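Local coordinates for N6 adenine specific DNA methylase (Encephalitozoon cuniculi, PDB 3Q87) that methylates the translation termination factor eRF1, using S-adenosylmethionine as methyl donor, as the catalytic subunit Mtq2 in complex with its activator Trm112, at the interface of chains B and A. Sequence-based numbering; all coordinates share one arbitrary frame. Chains: chain A, N6 adenine specific DNA methylase; chain B, Putative uncharacterized protein ECU08_1170.

Contact 1: the interface of chains B and A. Residues chain B 4-5, 8; chain A 26, 46, 48, 64, 78-79.
B:Leu8 of the Trm112 subunit packs against A:Val48, A:Ile26 and A:Val79 of the methyltransferase and against the CB and carbonyl O of A:Ser78. From CB the chain runs to the branch carbon, B:Leu8 CG, 4.1 Å from A:Ser78 CB, and the fork then divides the work. B:Leu8 CD1 turns to A:Val48 CG2, at 3.6 Å, the two side chains running antiparallel alongside one another. B:Leu8 CD2 lies 3.4 Å from A:Val79 CG2, a tight fit in which the side chains are roughly perpendicular, and it also touches A:Ile26 CG2 and the carbonyl oxygen of A:Ser78. Leucine suits this place because its fork sends one methyl to A:Val48 and the other among A:Val79, A:Ile26 and A:Ser78.

A:Val48 is shared: its CG2, beside the backbone N because CG1 takes the anti position (chi1 -179°), also meets B:Leu5 CD2 at 3.5 Å. That same leucine methyl lies over one face of the B:Phe4 ring, toward its rim, and so supports the ring from within its own chain. B:Phe4 points its far edge at chain A, where B:Phe4 CE1 meets the methyl A:Thr46 CG2 at 3.7 Å. The A:Asn64 amide stands nearly perpendicular to the ring, 84° between planes, with OD1 at the ring edge, in plane.

B:Phe4 and B:Leu5 belong to the 3-10 helix 3-7, with B:Leu8 just after it; they face strands 26-30 and 46-51, A:Asn64 just before strand 65-67, and the segment around 3-10 helix 76-78.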
loop_
_atom_site.group_PDB
_atom_site.type_symbol
_atom_site.label_atom_id
_atom_site.label_comp_id
_atom_site.label_asym_id
_atom_site.label_seq_id
_atom_site.Cartn_x
_atom_site.Cartn_y
_atom_site.Cartn_z
ATOM N N PHE B 4 -0.113 9.908 7.641
ATOM C CA PHE B 4 0.008 8.581 8.258
ATOM C C PHE B 4 0.792 7.632 7.363
ATOM O O PHE B 4 1.351 6.640 7.845
ATOM C CB PHE B 4 -1.354 7.982 8.627
ATOM C CG PHE B 4 -2.013 7.219 7.511
ATOM C CD1 PHE B 4 -1.842 5.848 7.398
ATOM C CD2 PHE B 4 -2.799 7.870 6.583
ATOM C CE1 PHE B 4 -2.446 5.140 6.374
ATOM C CE2 PHE B 4 -3.416 7.170 5.558
ATOM C CZ PHE B 4 -3.233 5.800 5.453
ATOM N N LEU B 5 0.854 7.947 6.069
ATOM C CA LEU B 5 1.610 7.111 5.121
ATOM C C LEU B 5 3.099 7.070 5.468
ATOM O O LEU B 5 3.809 6.150 5.070
ATOM C CB LEU B 5 1.420 7.578 3.677
ATOM C CG LEU B 5 0.134 7.089 3.000
ATOM C CD1 LEU B 5 0.219 7.268 1.493
ATOM C CD2 LEU B 5 -0.097 5.633 3.335
ATOM N N LEU B 8 4.350 3.897 6.637
ATOM C CA LEU B 8 4.204 2.752 5.735
ATOM C C LEU B 8 5.191 2.761 4.574
ATOM O O LEU B 8 5.430 1.736 3.931
ATOM C CB LEU B 8 2.777 2.722 5.173
ATOM C CG LEU B 8 1.741 2.146 6.139
ATOM C CD1 LEU B 8 0.411 2.847 6.030
ATOM C CD2 LEU B 8 1.585 0.654 5.898
ATOM N N ILE A 26 -4.453 -2.888 8.581
ATOM C CA ILE A 26 -3.834 -2.026 7.583
ATOM C C ILE A 26 -3.596 -2.911 6.365
ATOM O O ILE A 26 -2.868 -3.884 6.440
ATOM C CB ILE A 26 -2.507 -1.399 8.069
ATOM C CG1 ILE A 26 -2.756 -0.469 9.257
ATOM C CG2 ILE A 26 -1.850 -0.591 6.941
ATOM C CD1 ILE A 26 -1.444 0.104 9.855
ATOM N N THR A 46 -7.980 0.305 7.110
ATOM C CA THR A 46 -7.187 1.377 6.528
ATOM C C THR A 46 -6.380 0.821 5.362
ATOM O O THR A 46 -5.632 -0.143 5.514
ATOM C CB THR A 46 -6.261 2.040 7.542
ATOM O OG1 THR A 46 -7.050 2.561 8.620
ATOM C CG2 THR A 46 -5.502 3.193 6.865
ATOM N N VAL A 48 -3.842 1.218 1.957
ATOM C CA VAL A 48 -2.911 1.878 1.070
ATOM C C VAL A 48 -3.046 1.207 -0.288
ATOM O O VAL A 48 -3.017 -0.000 -0.376
ATOM C CB VAL A 48 -1.463 1.764 1.579
ATOM C CG1 VAL A 48 -0.500 2.491 0.618
ATOM C CG2 VAL A 48 -1.380 2.364 2.972
ATOM N N ASN A 64 -5.604 6.134 -0.671
ATOM C CA ASN A 64 -4.256 6.582 -0.358
ATOM C C ASN A 64 -3.317 5.986 -1.394
ATOM O O ASN A 64 -2.968 4.813 -1.329
ATOM C CB ASN A 64 -3.921 6.162 1.062
ATOM C CG ASN A 64 -4.966 6.662 2.055
ATOM O OD1 ASN A 64 -5.124 7.867 2.240
ATOM N ND2 ASN A 64 -5.701 5.748 2.660
ATOM N N SER A 78 4.798 -2.586 8.536
ATOM C CA SER A 78 3.687 -1.733 8.918
ATOM C C SER A 78 2.360 -2.200 8.342
ATOM O O SER A 78 1.317 -1.649 8.655
ATOM C CB SER A 78 3.982 -0.290 8.520
ATOM O OG SER A 78 5.081 0.197 9.275
ATOM N N VAL A 79 2.405 -3.231 7.516
ATOM C CA VAL A 79 1.201 -3.723 6.844
ATOM C C VAL A 79 0.758 -5.062 7.406
ATOM O O VAL A 79 1.578 -5.974 7.576
ATOM C CB VAL A 79 1.441 -3.853 5.323
ATOM C CG1 VAL A 79 0.226 -4.497 4.611
ATOM C CG2 VAL A 79 1.781 -2.493 4.741
#

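Contact 2: the interface of chains B and A. Residues chain B 115-116; chain A 54, 57, 65-67.
A parallel beta bridge between B:Val116 and A:Val66 joins the edges of the two subunits, so that strand 115-117 of the Trm112-like protein continues the sheet of the S-adenosylmethionine-dependent methyltransferase and ties activator to catalytic subunit. B:Val116 uses both backbone polar groups. B:Val116 N donates to A:Leu65 O at 3.1 Å, almost straight at the hydrogen (173°). B:Val116 O accepts from A:Arg67 N at 2.7 Å. The two bonds bracket A:Val66, as the parallel register requires, and they read backbone rather than side-chain identity; beta-branched valines favour the extended conformation on both sides.

B:Ile115 supplies the apolar part. With CG1 anti to the carbonyl carbon (chi1 -60°), CG1 is turned to A:Leu65 and CG2 to A:Leu57: B:Ile115 CG2 reaches A:Leu57 CD1 at 3.8 Å, while B:Ile115 CG1 rests on A:Leu65 CB at 3.9 Å. The terminal B:Ile115 CD1 extends to A:Leu57 CB, also at 3.9 Å, and lies more loosely, 4.2 Å, from A:Ile54 CD1. Isoleucine fits here because its branching at CB favours an extended chain and its side chain is long enough to bridge strand 65-67 and helix 54-58, and the aliphatic residues opposite present matching apolar surface.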
loop_
_atom_site.group_PDB
_atom_site.type_symbol
_atom_site.label_atom_id
_atom_site.label_comp_id
_atom_site.label_asym_id
_atom_site.label_seq_id
_atom_site.Cartn_x
_atom_site.Cartn_y
_atom_site.Cartn_z
ATOM N N ILE B 115 -0.682 11.795 -5.265
ATOM C CA ILE B 115 -0.105 10.465 -5.429
ATOM C C ILE B 115 1.389 10.478 -5.103
ATOM O O ILE B 115 2.108 11.392 -5.520
ATOM C CB ILE B 115 -0.283 9.973 -6.858
ATOM C CG1 ILE B 115 -1.777 9.916 -7.200
ATOM C CG2 ILE B 115 0.378 8.604 -7.024
ATOM C CD1 ILE B 115 -2.066 9.892 -8.709
ATOM N N VAL B 116 1.847 9.482 -4.344
ATOM C CA VAL B 116 3.278 9.332 -4.071
ATOM C C VAL B 116 3.951 8.526 -5.183
ATOM O O VAL B 116 3.577 7.395 -5.485
ATOM C CB VAL B 116 3.559 8.653 -2.730
ATOM C CG1 VAL B 116 5.087 8.563 -2.481
ATOM C CG2 VAL B 116 2.853 9.400 -1.586
ATOM N N ILE A 54 0.140 4.782 -13.785
ATOM C CA ILE A 54 -0.226 6.102 -13.273
ATOM C C ILE A 54 -1.604 6.553 -13.777
ATOM O O ILE A 54 -2.361 7.222 -13.067
ATOM C CB ILE A 54 0.855 7.173 -13.603
ATOM C CG1 ILE A 54 0.668 8.394 -12.708
ATOM C CG2 ILE A 54 0.829 7.565 -15.081
ATOM C CD1 ILE A 54 0.841 8.096 -11.234
ATOM N N LEU A 57 -4.212 5.284 -11.471
ATOM C CA LEU A 57 -4.176 6.033 -10.225
ATOM C C LEU A 57 -4.829 7.399 -10.398
ATOM O O LEU A 57 -5.471 7.895 -9.485
ATOM C CB LEU A 57 -2.740 6.201 -9.711
ATOM C CG LEU A 57 -2.011 4.951 -9.200
ATOM C CD1 LEU A 57 -0.656 5.352 -8.603
ATOM C CD2 LEU A 57 -2.841 4.170 -8.181
ATOM N N LEU A 65 -2.956 6.807 -2.372
ATOM C CA LEU A 65 -2.386 6.318 -3.612
ATOM C C LEU A 65 -0.866 6.418 -3.655
ATOM O O LEU A 65 -0.288 7.473 -3.360
ATOM C CB LEU A 65 -3.005 7.070 -4.792
ATOM C CG LEU A 65 -4.543 7.058 -4.810
ATOM C CD1 LEU A 65 -5.055 7.680 -6.092
ATOM C CD2 LEU A 65 -5.104 5.644 -4.651
ATOM N N VAL A 66 -0.236 5.304 -4.021
ATOM C CA VAL A 66 1.200 5.245 -4.229
ATOM C C VAL A 66 1.480 4.614 -5.578
ATOM O O VAL A 66 0.973 3.531 -5.873
ATOM C CB VAL A 66 1.886 4.400 -3.132
ATOM C CG1 VAL A 66 3.421 4.483 -3.267
ATOM C CG2 VAL A 66 1.430 4.870 -1.746
ATOM N N ARG A 67 2.251 5.289 -6.424
ATOM C CA ARG A 67 2.718 4.612 -7.627
ATOM C C ARG A 67 4.007 3.887 -7.250
ATOM O O ARG A 67 4.962 4.516 -6.801
ATOM C CB ARG A 67 2.956 5.570 -8.783
ATOM C CG ARG A 67 3.666 4.868 -9.928
ATOM C CD ARG A 67 3.572 5.617 -11.212
ATOM N NE ARG A 67 4.049 4.810 -12.336
ATOM C CZ ARG A 67 5.152 5.075 -13.027
ATOM N NH1 ARG A 67 5.898 6.120 -12.703
ATOM N NH2 ARG A 67 5.511 4.295 -14.036
#

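Contact 3: the interface of chains B and A. Residues chain B 9, 109, 118-119; chain A 66-69, 73.
Just past strand 115-117, the backbone of B:Thr118 still runs beside chain A, B:Thr118 N donating to A:Arg67 O at 2.9 Å in the carbonyl plane. The hydroxyl B:Thr118 OG1 donates to A:Arg67 O at 2.8 Å, on a lone pair and also in that plane, so one residue grips the carbonyl twice. OG1 sits between the backbone N and the carbonyl carbon (chi1 76°), which brings it to the same oxygen as its own N-H. B:Thr118 OG1 also pairs with A:Ser73 OG at 3.0 Å, a bond whose direction is not settled, and with a water that contacts A:Asp69 N at 3.0 Å. A small hydroxyl residue suits both positions, since each can give or accept a hydrogen bond.

The methyl B:Thr118 CG2, the other branch at CB, lies 3.8 Å from A:Val66 CG1 and over the centre of the B:Tyr109 ring within its own chain. The tyrosine OH approaches A:Ser73 CB. Nearby, B:Leu9 CD2 meets A:Val66 CG1 at 4.0 Å. B:Val119 lies roughly perpendicular to the extended A:Arg67 chain, with B:Val119 CG2 3.7 Å from A:Arg67 CG and CB over one guanidinium face, toward its rim.

B:Thr118 and B:Val119 thus follow the intersubunit strand, opposite the end of strand 65-67 and the segment leading to A:Asp69, an S-adenosylmethionine-binding residue, so the activator probably approaches the cofactor site.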
loop_
_atom_site.group_PDB
_atom_site.type_symbol
_atom_site.label_atom_id
_atom_site.label_comp_id
_atom_site.label_asym_id
_atom_site.label_seq_id
_atom_site.Cartn_x
_atom_site.Cartn_y
_atom_site.Cartn_z
ATOM N N LEU B 9 5.752 3.923 4.280
ATOM C CA LEU B 9 6.628 4.042 3.126
ATOM C C LEU B 9 8.074 3.904 3.561
ATOM O O LEU B 9 8.406 4.210 4.690
ATOM C CB LEU B 9 6.415 5.381 2.428
ATOM C CG LEU B 9 5.163 5.592 1.567
ATOM C CD1 LEU B 9 4.916 7.069 1.340
ATOM C CD2 LEU B 9 5.307 4.878 0.238
ATOM N N TYR B 109 11.041 10.933 -3.623
ATOM C CA TYR B 109 9.738 10.548 -4.149
ATOM C C TYR B 109 8.874 11.804 -4.324
ATOM O O TYR B 109 8.401 12.382 -3.355
ATOM C CB TYR B 109 9.009 9.615 -3.179
ATOM C CG TYR B 109 9.632 8.261 -2.874
ATOM C CD1 TYR B 109 10.478 7.629 -3.774
ATOM C CD2 TYR B 109 9.317 7.598 -1.695
ATOM C CE1 TYR B 109 11.017 6.392 -3.492
ATOM C CE2 TYR B 109 9.852 6.347 -1.398
ATOM C CZ TYR B 109 10.691 5.750 -2.298
ATOM O OH TYR B 109 11.205 4.520 -2.008
ATOM N N THR B 118 6.938 6.610 -6.526
ATOM C CA THR B 118 8.165 5.949 -6.082
ATOM C C THR B 118 8.912 5.243 -7.210
ATOM O O THR B 118 9.912 4.560 -6.982
ATOM C CB THR B 118 7.891 4.941 -4.942
ATOM O OG1 THR B 118 7.291 3.743 -5.472
ATOM C CG2 THR B 118 6.981 5.580 -3.848
ATOM N N VAL B 119 8.418 5.391 -8.428
ATOM C CA VAL B 119 9.025 4.716 -9.568
ATOM C C VAL B 119 9.945 5.696 -10.270
ATOM O O VAL B 119 11.115 5.416 -10.449
ATOM C CB VAL B 119 7.971 4.181 -10.570
ATOM C CG1 VAL B 119 8.655 3.475 -11.754
ATOM C CG2 VAL B 119 7.009 3.232 -9.872
ATOM N N VAL A 66 -0.236 5.304 -4.021
ATOM C CA VAL A 66 1.200 5.245 -4.229
ATOM C C VAL A 66 1.480 4.614 -5.578
ATOM O O VAL A 66 0.973 3.531 -5.873
ATOM C CB VAL A 66 1.886 4.400 -3.132
ATOM C CG1 VAL A 66 3.421 4.483 -3.267
ATOM C CG2 VAL A 66 1.430 4.870 -1.746
ATOM N N ARG A 67 2.251 5.289 -6.424
ATOM C CA ARG A 67 2.718 4.612 -7.627
ATOM C C ARG A 67 4.007 3.887 -7.250
ATOM O O ARG A 67 4.962 4.516 -6.801
ATOM C CB ARG A 67 2.956 5.570 -8.783
ATOM C CG ARG A 67 3.666 4.868 -9.928
ATOM C CD ARG A 67 3.572 5.617 -11.212
ATOM N NE ARG A 67 4.049 4.810 -12.336
ATOM C CZ ARG A 67 5.152 5.075 -13.027
ATOM N NH1 ARG A 67 5.898 6.120 -12.703
ATOM N NH2 ARG A 67 5.511 4.295 -14.036
ATOM N N ALA A 68 4.015 2.565 -7.384
ATOM C CA ALA A 68 5.156 1.774 -6.933
ATOM C C ALA A 68 5.258 0.468 -7.692
ATOM O O ALA A 68 4.265 -0.029 -8.222
ATOM C CB ALA A 68 5.045 1.490 -5.444
ATOM N N ASP A 69 6.467 -0.092 -7.713
ATOM C CA ASP A 69 6.729 -1.387 -8.334
ATOM C C ASP A 69 6.684 -2.435 -7.222
ATOM O O ASP A 69 7.583 -2.500 -6.384
ATOM C CB ASP A 69 8.101 -1.349 -9.035
ATOM C CG ASP A 69 8.349 -2.556 -9.940
ATOM O OD1 ASP A 69 7.673 -3.596 -9.788
ATOM O OD2 ASP A 69 9.233 -2.451 -10.807
ATOM N N SER A 73 9.049 0.039 -2.168
ATOM C CA SER A 73 8.929 1.308 -1.462
ATOM C C SER A 73 7.951 1.216 -0.287
ATOM O O SER A 73 7.577 2.229 0.315
ATOM C CB SER A 73 8.464 2.390 -2.434
ATOM O OG SER A 73 7.203 2.042 -2.984
HETATM O O HOH W 1 8.713 1.667 -6.697
#

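Contact 2 and contact 3 are neighbours, their C-alpha centres about 7 Å apart, and share A:Val66 and A:Arg67 of strand 65-67; on the activator they follow consecutively along strand 115-117 and the residues after it. Contact 1 lies about 13 Å from each and uses the N-terminal 3-10 helix 3-7 of chain B, whose following segment reaches contact 3 through B:Leu9. On the catalytic subunit, A:Asn64 of contact 1 directly precedes strand 65-67. The activator thus combines both ends of its chain in one continuous interface, which could stabilise the catalytic subunit and its S-adenosylmethionine-binding segment.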